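Local atomic coordinates of HMG-CoA Lyase (Bacillus subtilis subsp. subtilis, PDB entry 1YDO), a protein that belongs to the HMGL-like family of TIM-barrel proteins and is assembled as a dimer of two identical chains. Residues 137-141 with 169-173; 159-164 with 194-199; 275-281 with 293-297; 21-25 with 283-287; 3-7 with 220-224. All coordinates share one frame; numbering follows the deposited sequence.

Contact 1. Residues 137-141 with 169-173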
# COMPACT_ATOMS: atom_id res chain seq x y z
N THR A 137 11.11 -18.16 -25.48
CA THR A 137 11.77 -17.74 -24.26
C THR A 137 11.03 -18.30 -23.06
O THR A 137 9.80 -18.32 -23.05
CB THR A 137 11.81 -16.23 -24.17
OG1 THR A 137 10.48 -15.72 -24.33
CG2 THR A 137 12.69 -15.67 -25.27
N THR A 138 11.76 -18.75 -22.05
CA THR A 138 11.12 -19.32 -20.89
C THR A 138 11.30 -18.49 -19.64
O THR A 138 12.28 -17.76 -19.50
CB THR A 138 11.65 -20.72 -20.58
OG1 THR A 138 13.05 -20.63 -20.25
CG2 THR A 138 11.45 -21.64 -21.78
N ARG A 139 10.36 -18.64 -18.72
CA ARG A 139 10.36 -17.94 -17.46
C ARG A 139 9.78 -18.86 -16.40
O ARG A 139 8.81 -19.56 -16.67
CB ARG A 139 9.50 -16.69 -17.57
CG ARG A 139 9.51 -15.82 -16.36
CD ARG A 139 8.30 -14.93 -16.37
NE ARG A 139 8.45 -13.83 -15.43
CZ ARG A 139 7.44 -13.07 -15.03
NH1 ARG A 139 6.22 -13.31 -15.48
NH2 ARG A 139 7.69 -12.07 -14.19
N ALA A 140 10.37 -18.86 -15.21
CA ALA A 140 9.91 -19.71 -14.12
C ALA A 140 9.20 -18.90 -13.03
O ALA A 140 9.59 -17.78 -12.70
CB ALA A 140 11.08 -20.49 -13.52
N TYR A 141 8.16 -19.50 -12.47
CA TYR A 141 7.36 -18.89 -11.43
C TYR A 141 7.50 -19.68 -10.15
O TYR A 141 6.76 -20.64 -9.93
CB TYR A 141 5.89 -18.91 -11.85
CG TYR A 141 5.32 -17.56 -12.16
CD1 TYR A 141 5.27 -16.57 -11.18
CD2 TYR A 141 4.81 -17.27 -13.43
CE1 TYR A 141 4.74 -15.33 -11.46
CE2 TYR A 141 4.27 -16.02 -13.72
CZ TYR A 141 4.24 -15.07 -12.72
OH TYR A 141 3.71 -13.83 -12.97
N PHE A 169 18.65 -25.21 -15.59
CA PHE A 169 17.89 -25.74 -16.72
C PHE A 169 18.02 -24.84 -17.96
O PHE A 169 17.96 -25.32 -19.09
CB PHE A 169 16.41 -25.89 -16.35
CG PHE A 169 16.13 -26.92 -15.28
CD1 PHE A 169 14.87 -26.99 -14.67
CD2 PHE A 169 17.11 -27.82 -14.88
CE1 PHE A 169 14.60 -27.94 -13.68
CE2 PHE A 169 16.85 -28.77 -13.89
CZ PHE A 169 15.58 -28.83 -13.28
N GLY A 170 18.18 -23.54 -17.74
CA GLY A 170 18.31 -22.63 -18.87
C GLY A 170 17.24 -21.55 -18.92
O GLY A 170 17.14 -20.82 -19.91
N ILE A 171 16.44 -21.45 -17.86
CA ILE A 171 15.39 -20.43 -17.82
C ILE A 171 16.02 -19.06 -17.96
O ILE A 171 17.21 -18.89 -17.74
CB ILE A 171 14.63 -20.48 -16.50
CG1 ILE A 171 15.62 -20.32 -15.34
CG2 ILE A 171 13.86 -21.79 -16.39
CD1 ILE A 171 14.95 -20.16 -13.98
N SER A 172 15.22 -18.07 -18.32
CA SER A 172 15.77 -16.74 -18.50
C SER A 172 15.48 -15.79 -17.34
O SER A 172 16.23 -14.84 -17.10
CB SER A 172 15.23 -16.14 -19.80
OG SER A 172 15.45 -17.03 -20.88
N GLU A 173 14.41 -16.07 -16.60
CA GLU A 173 14.01 -15.23 -15.48
C GLU A 173 13.28 -16.05 -14.41
O GLU A 173 12.38 -16.82 -14.72
CB GLU A 173 13.09 -14.13 -15.97
CG GLU A 173 12.91 -13.01 -15.01
CD GLU A 173 12.34 -11.79 -15.69
OE1 GLU A 173 11.11 -11.72 -15.83
OE2 GLU A 173 13.13 -10.91 -16.10
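Backbone bonds tie T138 and A140 to the turn that runs past them. S172 N donates to T138 O at 3.2 Å, and A140 N to E173 O at 2.9 Å. The first thus comes from S172, one residue before the E173 that accepts from A140, and A140 carries the pairing onward to S175. Both lead into the parallel pairing of neighbouring TIM-barrel strands 137-143 and 174-177, joined by a right-handed beta-alpha-beta crossover through helix 156-169. That helix ends at G170 in a Schellman motif, whose positive phi swings the chain into the next strand.

Charge adds a second layer. R139, extended with CG anti to its backbone N (chi1 -176°), lies beside E173 and points the same way. Their salt bridge is long, R139 NE to E173 OE1 at 3.4 Å, and the guanidinium and carboxylate planes are 66° apart. Each end has another partner: D231 takes R139 NH2, and K10 reaches E173 OE1. A further polar atom, T138 OG1, is hydrogen-bonded to N128 and abuts I171 CA at 3.4 Å.

Apolar contact is modest, with A140 CB meeting I171 CD1 at 3.9 Å.

Contact 2. Residues 159-164 with 194-199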
# COMPACT_ATOMS: atom_id res chain seq x y z
N VAL A 159 14.78 -22.17 -1.32
CA VAL A 159 14.67 -21.25 -2.45
C VAL A 159 15.94 -21.29 -3.26
O VAL A 159 15.91 -21.45 -4.48
CB VAL A 159 14.44 -19.80 -1.99
CG1 VAL A 159 14.25 -18.91 -3.19
CG2 VAL A 159 13.22 -19.74 -1.08
N ILE A 160 17.07 -21.13 -2.57
CA ILE A 160 18.36 -21.15 -3.23
C ILE A 160 18.53 -22.44 -4.00
O ILE A 160 18.84 -22.44 -5.19
CB ILE A 160 19.49 -21.05 -2.21
CG1 ILE A 160 19.26 -19.85 -1.28
CG2 ILE A 160 20.82 -20.89 -2.92
CD1 ILE A 160 19.32 -18.53 -1.99
N ARG A 161 18.31 -23.55 -3.31
CA ARG A 161 18.42 -24.87 -3.91
C ARG A 161 17.66 -24.91 -5.23
O ARG A 161 18.26 -25.04 -6.30
CB ARG A 161 17.85 -25.93 -2.95
CG ARG A 161 18.16 -27.37 -3.32
CD ARG A 161 17.72 -28.35 -2.22
NE ARG A 161 16.27 -28.59 -2.19
CZ ARG A 161 15.60 -29.31 -3.09
NH1 ARG A 161 14.29 -29.47 -2.97
NH2 ARG A 161 16.24 -29.88 -4.11
N LEU A 162 16.34 -24.77 -5.15
CA LEU A 162 15.47 -24.79 -6.33
C LEU A 162 15.91 -23.76 -7.35
O LEU A 162 16.08 -24.08 -8.53
CB LEU A 162 14.02 -24.52 -5.92
CG LEU A 162 13.37 -25.55 -4.99
CD1 LEU A 162 11.96 -25.08 -4.63
CD2 LEU A 162 13.32 -26.93 -5.69
N SER A 163 16.10 -22.53 -6.90
CA SER A 163 16.53 -21.47 -7.79
C SER A 163 17.76 -21.88 -8.60
O SER A 163 17.85 -21.58 -9.79
CB SER A 163 16.81 -20.21 -6.98
OG SER A 163 15.66 -19.83 -6.24
N GLU A 164 18.72 -22.55 -7.97
CA GLU A 164 19.92 -22.98 -8.68
C GLU A 164 19.53 -23.98 -9.76
O GLU A 164 20.01 -23.90 -10.90
CB GLU A 164 20.96 -23.59 -7.72
CG GLU A 164 21.77 -22.55 -6.92
CD GLU A 164 23.27 -22.88 -6.77
OE1 GLU A 164 24.02 -22.00 -6.26
OE2 GLU A 164 23.70 -23.99 -7.15
N ALA A 194 20.38 -12.92 0.22
CA ALA A 194 20.92 -14.26 0.06
C ALA A 194 20.83 -14.73 -1.39
O ALA A 194 21.70 -15.48 -1.86
CB ALA A 194 20.17 -15.23 0.97
N LEU A 195 19.78 -14.32 -2.09
CA LEU A 195 19.61 -14.71 -3.49
C LEU A 195 20.52 -13.90 -4.41
O LEU A 195 21.32 -14.46 -5.15
CB LEU A 195 18.15 -14.54 -3.92
CG LEU A 195 17.16 -15.62 -3.48
CD1 LEU A 195 15.75 -15.14 -3.70
CD2 LEU A 195 17.41 -16.92 -4.24
N LEU A 196 20.41 -12.57 -4.35
CA LEU A 196 21.22 -11.72 -5.21
C LEU A 196 22.71 -12.02 -5.13
O LEU A 196 23.48 -11.64 -6.02
CB LEU A 196 20.98 -10.24 -4.90
CG LEU A 196 19.63 -9.70 -5.37
CD1 LEU A 196 19.49 -8.26 -4.94
CD2 LEU A 196 19.52 -9.84 -6.88
N ALA A 197 23.11 -12.71 -4.07
CA ALA A 197 24.51 -13.05 -3.89
C ALA A 197 24.85 -14.37 -4.58
O ALA A 197 25.83 -15.02 -4.22
CB ALA A 197 24.84 -13.12 -2.41
N ARG A 198 24.07 -14.76 -5.57
CA ARG A 198 24.33 -16.03 -6.26
C ARG A 198 23.81 -16.03 -7.69
O ARG A 198 24.32 -16.75 -8.55
CB ARG A 198 23.70 -17.18 -5.49
CG ARG A 198 24.39 -18.52 -5.69
CD ARG A 198 24.06 -19.47 -4.56
NE ARG A 198 23.97 -18.76 -3.29
CZ ARG A 198 23.89 -19.35 -2.10
NH1 ARG A 198 23.89 -20.68 -2.02
NH2 ARG A 198 23.78 -18.62 -1.00
N PHE A 199 22.78 -15.24 -7.94
CA PHE A 199 22.19 -15.17 -9.25
C PHE A 199 22.16 -13.72 -9.65
O PHE A 199 22.08 -12.85 -8.80
CB PHE A 199 20.77 -15.71 -9.19
CG PHE A 199 20.64 -16.98 -8.39
CD1 PHE A 199 20.89 -18.22 -8.97
CD2 PHE A 199 20.28 -16.92 -7.05
CE1 PHE A 199 20.78 -19.39 -8.22
CE2 PHE A 199 20.18 -18.09 -6.29
CZ PHE A 199 20.43 -19.33 -6.88
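V159 starts the contact by setting CG1 against L195 CD2 at 3.9 Å, the two side chains crossing at about a right angle. One residue on, I160 uses two branches for two partners. Its CD1 arm slides past L195 in the opposite direction, whereas CG2, anti to the backbone N, lies over one face of the R198 guanidinium, displaced toward its rim and closest to NH1. A methyl group thus covers a charged plane without offering it any polar partner.

V159 to E164 lie on helix 156-169; L195 is near the end of helix 185-196, and R198 and F199 follow in the loop after it. The two helices are consecutive members of the outer layer of a TIM barrel. Strand 174-177, between them in the chain, forms the floor beneath both: S163 touches L174, and L195 touches L176.

S163 follows, its CB 3.7 Å from CZ of the F199 ring, which it approaches obliquely. E164 then comes to the edge of the same ring, with E164 CG 3.5 Å from F199 CZ. R198 CB covers one face of this ring, and F167 meets it at a plane angle of about 25°. Bent at chi2 (-140°), E164 turns its carboxylate across R198, with the carboxylate and guanidinium planes 84° apart. OE1 faces the aliphatic CD of the arginine, and E164 OE1 stays 4.4 Å from R198 NE, too far for a salt bridge.

Contact 3. Residues 275-281 with 293-297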
# COMPACT_ATOMS: atom_id res chain seq x y z
N SER A 275 -7.53 3.63 -17.72
CA SER A 275 -8.73 3.49 -18.52
C SER A 275 -9.04 2.00 -18.66
O SER A 275 -10.18 1.57 -18.51
CB SER A 275 -8.52 4.14 -19.89
OG SER A 275 -9.71 4.14 -20.65
N ALA A 276 -8.01 1.22 -18.94
CA ALA A 276 -8.20 -0.21 -19.11
C ALA A 276 -8.67 -0.87 -17.83
O ALA A 276 -9.49 -1.79 -17.88
CB ALA A 276 -6.91 -0.85 -19.56
N ALA A 277 -8.16 -0.41 -16.69
CA ALA A 277 -8.55 -0.98 -15.40
C ALA A 277 -10.02 -0.76 -15.16
O ALA A 277 -10.74 -1.67 -14.75
CB ALA A 277 -7.74 -0.36 -14.27
N LYS A 278 -10.48 0.45 -15.44
CA LYS A 278 -11.89 0.77 -15.24
C LYS A 278 -12.78 -0.12 -16.08
O LYS A 278 -13.82 -0.57 -15.63
CB LYS A 278 -12.15 2.24 -15.59
CG LYS A 278 -13.56 2.69 -15.31
CD LYS A 278 -13.75 4.15 -15.71
CE LYS A 278 -15.20 4.58 -15.53
NZ LYS A 278 -15.43 5.99 -15.95
N TRP A 279 -12.34 -0.39 -17.31
CA TRP A 279 -13.11 -1.22 -18.21
C TRP A 279 -13.53 -2.53 -17.57
O TRP A 279 -14.72 -2.76 -17.37
CB TRP A 279 -12.31 -1.50 -19.47
CG TRP A 279 -13.17 -1.89 -20.61
CD1 TRP A 279 -13.89 -1.06 -21.41
CD2 TRP A 279 -13.44 -3.22 -21.07
NE1 TRP A 279 -14.59 -1.78 -22.33
CE2 TRP A 279 -14.33 -3.12 -22.15
CE3 TRP A 279 -13.00 -4.49 -20.67
CZ2 TRP A 279 -14.81 -4.24 -22.84
CZ3 TRP A 279 -13.48 -5.61 -21.35
CH2 TRP A 279 -14.38 -5.47 -22.43
N ILE A 280 -12.56 -3.39 -17.26
CA ILE A 280 -12.85 -4.69 -16.63
C ILE A 280 -13.63 -4.53 -15.33
O ILE A 280 -14.47 -5.35 -15.02
CB ILE A 280 -11.58 -5.43 -16.26
CG1 ILE A 280 -10.43 -4.45 -16.28
CG2 ILE A 280 -11.39 -6.63 -17.17
CD1 ILE A 280 -9.41 -4.71 -15.22
N GLU A 281 -13.32 -3.49 -14.57
CA GLU A 281 -14.02 -3.27 -13.33
C GLU A 281 -15.51 -3.22 -13.62
O GLU A 281 -16.33 -3.74 -12.86
CB GLU A 281 -13.59 -1.96 -12.68
CG GLU A 281 -13.75 -1.96 -11.18
CD GLU A 281 -13.88 -0.58 -10.60
OE1 GLU A 281 -13.68 -0.43 -9.37
OE2 GLU A 281 -14.21 0.36 -11.37
N LEU A 293 -7.11 3.67 -9.47
CA LEU A 293 -8.29 3.52 -10.28
C LEU A 293 -9.39 4.35 -9.64
O LEU A 293 -10.15 5.02 -10.33
CB LEU A 293 -8.72 2.06 -10.36
CG LEU A 293 -10.01 1.81 -11.15
CD1 LEU A 293 -9.84 2.24 -12.60
CD2 LEU A 293 -10.36 0.33 -11.09
N GLN A 294 -9.48 4.31 -8.31
CA GLN A 294 -10.52 5.10 -7.63
C GLN A 294 -10.30 6.59 -7.90
O GLN A 294 -11.25 7.31 -8.23
CB GLN A 294 -10.49 4.84 -6.12
CG GLN A 294 -10.59 3.36 -5.76
CD GLN A 294 -11.71 2.65 -6.52
OE1 GLN A 294 -12.87 3.04 -6.43
NE2 GLN A 294 -11.35 1.61 -7.28
N VAL A 295 -9.06 7.04 -7.78
CA VAL A 295 -8.72 8.43 -8.04
C VAL A 295 -9.06 8.78 -9.48
O VAL A 295 -9.56 9.87 -9.78
CB VAL A 295 -7.21 8.67 -7.80
CG1 VAL A 295 -6.85 10.11 -8.11
CG2 VAL A 295 -6.86 8.33 -6.38
N PHE A 296 -8.79 7.86 -10.39
CA PHE A 296 -9.07 8.08 -11.79
C PHE A 296 -10.56 8.33 -12.00
O PHE A 296 -10.95 9.26 -12.71
CB PHE A 296 -8.65 6.86 -12.59
CG PHE A 296 -8.81 7.02 -14.07
CD1 PHE A 296 -8.07 7.97 -14.76
CD2 PHE A 296 -9.68 6.22 -14.77
CE1 PHE A 296 -8.20 8.10 -16.13
CE2 PHE A 296 -9.81 6.34 -16.15
CZ PHE A 296 -9.07 7.29 -16.82
N LYS A 297 -11.39 7.50 -11.37
CA LYS A 297 -12.83 7.65 -11.48
C LYS A 297 -13.25 8.97 -10.83
O LYS A 297 -14.44 9.24 -10.65
CB LYS A 297 -13.54 6.47 -10.79
CG LYS A 297 -13.29 5.13 -11.48
CD LYS A 297 -13.44 3.94 -10.54
CE LYS A 297 -14.86 3.72 -10.09
NZ LYS A 297 -15.00 2.48 -9.27
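L293 lies over the flank of the helical turn formed by A277, K278 and E281. Its CG is anti to the backbone N (chi1 177°), which sends the two methyl groups across the gap between the helices. CD1 reaches A277 CB at 3.7 Å and also rests against the backbone of K278. L293 CD2 takes the other direction, to lie 3.7 Å from the carboxylate carbon, E281 CD. Toward the start of segment 275-281, the F296 ring meets the backbone at S275, with F296 CE2 3.9 Å from S275 CA.

The polar end of the contact is organised by E281. Its extended chain meets K297 from the opposite direction, and K297, bent at chi3 (68°), brings NZ to the syn lone pair of E281 OE2 at 3.1 Å. A weak second bond joins K297 NZ to E281 OE1 at 3.2 Å. OE1 also accepts from L288 N, in the link between the two helices.

The two helices, 270-284 and 291-296, form a C-terminal pair on the barrel, the short one set across the long one. The short helix also faces the second subunit, where Q294 packs on G245 and V295 on R212 of that chain. Because the buried E281 carboxylate receives both an ammonium group and a backbone N-H, its ionised form is probably favoured, and one acid bridges K297 beyond the short helix and L288 of the connecting turn.

Contact 4. Residues 21-25 with 283-287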
# COMPACT_ATOMS: atom_id res chain seq x y z
N GLU A 21 -10.81 -14.79 -10.16
CA GLU A 21 -12.07 -14.09 -10.00
C GLU A 21 -13.24 -15.05 -10.21
O GLU A 21 -13.31 -15.75 -11.22
CB GLU A 21 -12.15 -12.94 -10.98
CG GLU A 21 -11.26 -11.77 -10.59
CD GLU A 21 -11.66 -11.14 -9.26
OE1 GLU A 21 -12.85 -11.27 -8.89
OE2 GLU A 21 -10.81 -10.50 -8.61
N PRO A 22 -14.16 -15.12 -9.24
CA PRO A 22 -15.33 -15.99 -9.31
C PRO A 22 -16.36 -15.49 -10.30
O PRO A 22 -17.57 -15.53 -10.05
CB PRO A 22 -15.83 -16.00 -7.87
CG PRO A 22 -15.47 -14.64 -7.39
CD PRO A 22 -14.08 -14.45 -7.93
N VAL A 23 -15.89 -15.02 -11.45
CA VAL A 23 -16.78 -14.53 -12.47
C VAL A 23 -16.23 -14.84 -13.84
O VAL A 23 -15.03 -14.69 -14.08
CB VAL A 23 -16.96 -13.02 -12.37
CG1 VAL A 23 -17.90 -12.55 -13.47
CG2 VAL A 23 -17.50 -12.65 -10.98
N TRP A 24 -17.09 -15.27 -14.75
CA TRP A 24 -16.60 -15.59 -16.08
C TRP A 24 -16.71 -14.40 -17.03
O TRP A 24 -17.78 -13.82 -17.22
CB TRP A 24 -17.35 -16.79 -16.66
CG TRP A 24 -16.79 -17.24 -17.99
CD1 TRP A 24 -15.59 -17.88 -18.22
CD2 TRP A 24 -17.38 -17.04 -19.28
NE1 TRP A 24 -15.41 -18.08 -19.57
CE2 TRP A 24 -16.49 -17.58 -20.24
CE3 TRP A 24 -18.58 -16.46 -19.71
CZ2 TRP A 24 -16.77 -17.55 -21.61
CZ3 TRP A 24 -18.86 -16.43 -21.08
CH2 TRP A 24 -17.95 -16.97 -22.01
N ILE A 25 -15.57 -14.03 -17.61
CA ILE A 25 -15.53 -12.93 -18.56
C ILE A 25 -15.68 -13.53 -19.95
O ILE A 25 -14.91 -14.41 -20.34
CB ILE A 25 -14.20 -12.18 -18.49
CG1 ILE A 25 -14.03 -11.54 -17.11
CG2 ILE A 25 -14.13 -11.14 -19.62
CD1 ILE A 25 -15.08 -10.50 -16.80
N LYS A 283 -16.94 -4.59 -16.28
CA LYS A 283 -17.37 -5.89 -16.75
C LYS A 283 -17.42 -6.82 -15.55
O LYS A 283 -18.09 -7.85 -15.58
CB LYS A 283 -16.39 -6.44 -17.79
CG LYS A 283 -16.96 -6.52 -19.20
CD LYS A 283 -17.34 -5.13 -19.70
CE LYS A 283 -18.02 -5.19 -21.05
NZ LYS A 283 -18.47 -3.83 -21.50
N MSE A 284 -16.73 -6.44 -14.49
CA MSE A 284 -16.70 -7.26 -13.28
C MSE A 284 -17.89 -6.94 -12.38
O MSE A 284 -18.27 -7.74 -11.52
CB MSE A 284 -15.40 -7.01 -12.52
CG MSE A 284 -14.93 -8.18 -11.68
SE MSE A 284 -13.89 -9.43 -12.71
CE MSE A 284 -15.33 -10.48 -13.47
N GLY A 285 -18.47 -5.76 -12.59
CA GLY A 285 -19.60 -5.35 -11.79
C GLY A 285 -19.23 -5.25 -10.32
O GLY A 285 -20.09 -5.11 -9.45
N LYS A 286 -17.93 -5.34 -10.05
CA LYS A 286 -17.43 -5.27 -8.70
C LYS A 286 -16.28 -4.29 -8.69
O LYS A 286 -15.55 -4.18 -9.67
CB LYS A 286 -16.94 -6.65 -8.26
CG LYS A 286 -16.56 -6.74 -6.81
CD LYS A 286 -15.18 -7.37 -6.64
CE LYS A 286 -15.11 -8.78 -7.22
NZ LYS A 286 -13.80 -9.40 -6.91
N PRO A 287 -16.11 -3.54 -7.60
CA PRO A 287 -15.00 -2.58 -7.54
C PRO A 287 -13.65 -3.27 -7.31
O PRO A 287 -13.56 -4.21 -6.53
CB PRO A 287 -15.40 -1.68 -6.38
CG PRO A 287 -16.15 -2.62 -5.47
CD PRO A 287 -17.01 -3.38 -6.44
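The flat carboxylate of E21 receives K286 NZ close to its own plane: NZ lies on the syn side of OE1, 16° out of plane, with E21 OE1 to K286 NZ at 2.9 Å. The two side chains come from opposite directions and close a salt bridge. The second oxygen, OE2, accepts the backbone N-H of G238, so that this buried group is gripped from two parts of the chain. A bend at chi2 (-63°) turns the acid toward the lysine.

Next to the ion pair runs the selenomethionine M284, crossing E21 obliquely with SE 4.1 Å from E21 CG. Its chain, bent at chi2 and chi3, carries CE into the angle between V23 and I25. CE meets V23 CB and CG1 on one side and I25 CD1 on another; V23 slides past M284 in the opposite direction, whereas I25 crosses M284 at about a right angle. L237 packs on both E21 and M284. G285, with positive phi, ends the helix and lets K286 turn back toward the acid.

The arrangement joins the loop between helices 13-17 and 27-38, part of the connection after the first barrel strand, 8-11, to the end of helix 270-284: a TIM-barrel loop covered by a C-terminal helical extension.

Contact 5. Residues 3-7 with 220-224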
# COMPACT_ATOMS: atom_id res chain seq x y z
N TYR A 3 18.06 4.67 -6.69
CA TYR A 3 17.06 3.87 -7.39
C TYR A 3 17.37 3.79 -8.87
O TYR A 3 17.86 4.75 -9.47
CB TYR A 3 15.66 4.48 -7.19
CG TYR A 3 15.19 4.49 -5.75
CD1 TYR A 3 15.13 5.69 -5.03
CD2 TYR A 3 14.83 3.32 -5.10
CE1 TYR A 3 14.72 5.71 -3.70
CE2 TYR A 3 14.43 3.33 -3.76
CZ TYR A 3 14.37 4.52 -3.07
OH TYR A 3 13.96 4.53 -1.75
N PRO A 4 17.10 2.63 -9.49
CA PRO A 4 17.35 2.41 -10.91
C PRO A 4 16.63 3.42 -11.79
O PRO A 4 15.65 4.02 -11.37
CB PRO A 4 16.86 0.99 -11.12
CG PRO A 4 15.80 0.85 -10.09
CD PRO A 4 16.46 1.46 -8.89
N LYS A 5 17.12 3.60 -13.01
CA LYS A 5 16.52 4.55 -13.94
C LYS A 5 15.31 3.99 -14.67
O LYS A 5 14.36 4.71 -14.96
CB LYS A 5 17.56 5.01 -14.98
CG LYS A 5 18.65 5.93 -14.44
CD LYS A 5 18.08 7.29 -14.04
CE LYS A 5 19.16 8.21 -13.47
NZ LYS A 5 18.57 9.54 -13.15
N LYS A 6 15.35 2.69 -14.95
CA LYS A 6 14.25 2.05 -15.66
C LYS A 6 13.93 0.70 -15.04
O LYS A 6 14.82 -0.04 -14.62
CB LYS A 6 14.62 1.90 -17.15
CG LYS A 6 13.44 1.91 -18.10
CD LYS A 6 12.68 0.60 -18.06
CE LYS A 6 11.50 0.59 -19.03
NZ LYS A 6 10.87 -0.77 -19.16
N VAL A 7 12.64 0.39 -14.96
CA VAL A 7 12.18 -0.86 -14.40
C VAL A 7 11.07 -1.45 -15.21
O VAL A 7 10.06 -0.80 -15.44
CB VAL A 7 11.69 -0.66 -12.98
CG1 VAL A 7 10.85 -1.85 -12.56
CG2 VAL A 7 12.88 -0.51 -12.05
N VAL A 220 9.69 -1.22 -2.78
CA VAL A 220 10.71 -0.21 -2.57
C VAL A 220 11.99 -0.88 -2.10
O VAL A 220 13.06 -0.61 -2.63
CB VAL A 220 10.26 0.83 -1.53
CG1 VAL A 220 11.44 1.71 -1.15
CG2 VAL A 220 9.14 1.67 -2.10
N THR A 221 11.87 -1.76 -1.11
CA THR A 221 13.03 -2.48 -0.60
C THR A 221 13.73 -3.22 -1.75
O THR A 221 14.94 -3.17 -1.87
CB THR A 221 12.62 -3.50 0.47
OG1 THR A 221 11.97 -2.81 1.55
CG2 THR A 221 13.83 -4.24 1.01
N ALA A 222 12.94 -3.89 -2.58
CA ALA A 222 13.49 -4.59 -3.72
C ALA A 222 14.16 -3.60 -4.68
O ALA A 222 15.28 -3.83 -5.14
CB ALA A 222 12.40 -5.37 -4.44
N LEU A 223 13.49 -2.50 -4.99
CA LEU A 223 14.08 -1.52 -5.89
C LEU A 223 15.45 -1.11 -5.38
O LEU A 223 16.35 -0.78 -6.17
CB LEU A 223 13.20 -0.29 -6.00
CG LEU A 223 12.11 -0.37 -7.05
CD1 LEU A 223 11.17 0.78 -6.84
CD2 LEU A 223 12.70 -0.35 -8.44
N GLN A 224 15.61 -1.11 -4.06
CA GLN A 224 16.87 -0.74 -3.45
C GLN A 224 17.91 -1.84 -3.54
O GLN A 224 19.11 -1.56 -3.56
CB GLN A 224 16.65 -0.41 -1.98
CG GLN A 224 15.96 0.91 -1.72
CD GLN A 224 15.75 1.15 -0.22
OE1 GLN A 224 15.32 2.22 0.20
NE2 GLN A 224 16.06 0.13 0.59
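Y3 lies alongside Q224, both side chains pointing the same way and their ring and amide planes only 30° apart. The nearest approach of ring to chain is Y3 CE2 to Q224 CG at 3.5 Å. L223 CB stands at the edge of the ring, 4.1 Å from Y3 CD2, and V220 CG1 comes within 3.8 Å of Y3 OH at the far end. With CG anti to the carbonyl carbon (chi1 -63°), the tyrosine ring is turned across the helix surface toward Q224 and V220.

P4 and V7 meet the helix mainly at L223 CD2. P4 CG touches it at 3.7 Å, the pyrrolidine ring crossing the leucine at about a right angle, and V7 CG2 touches it at 3.6 Å; P4 CD also rests against L223 O at 3.5 Å.

In the next shell, F230 of strand 229-232 carries both V7 and L223, while backbone bonds from K5 and V7 to K265 hold the N-terminal segment in line. The second subunit completes the surroundings: Q224 OE1 accepts from NE2 of Q224 of that subunit, Y3 packs on E189 of the other chain, and T221 packs on Y3 of the other chain.

Segment 3-7 leads into strand 8-11, and helix 215-225 leads into strand 229-232, its neighbour in the sheet. The contact marks the seam where the last strand of a TIM barrel returns to the first, here placed at the dimer interface.

In the fold
Contact 2 is a buried contact, while contacts 1, 3, 4 and 5 are partly buried; contact 1 lies nearest the centre of the chain. Contacts 1 and 2 are successive layers of one part of the barrel, their centres 14 Å apart: contact 1 pairs backbones where strands begin, and contact 2 is largely apolar packing in the surrounding helices. Contacts 3 and 4 lie across the chain's centre from both of these. They share helix 270-284, touch where E281 meets K286 and P287, and are pinned by ion pairs, whereas contacts 2 and 5 are mainly apolar. Contacts 3 and 5, with centres 26 Å apart, both reach the second subunit.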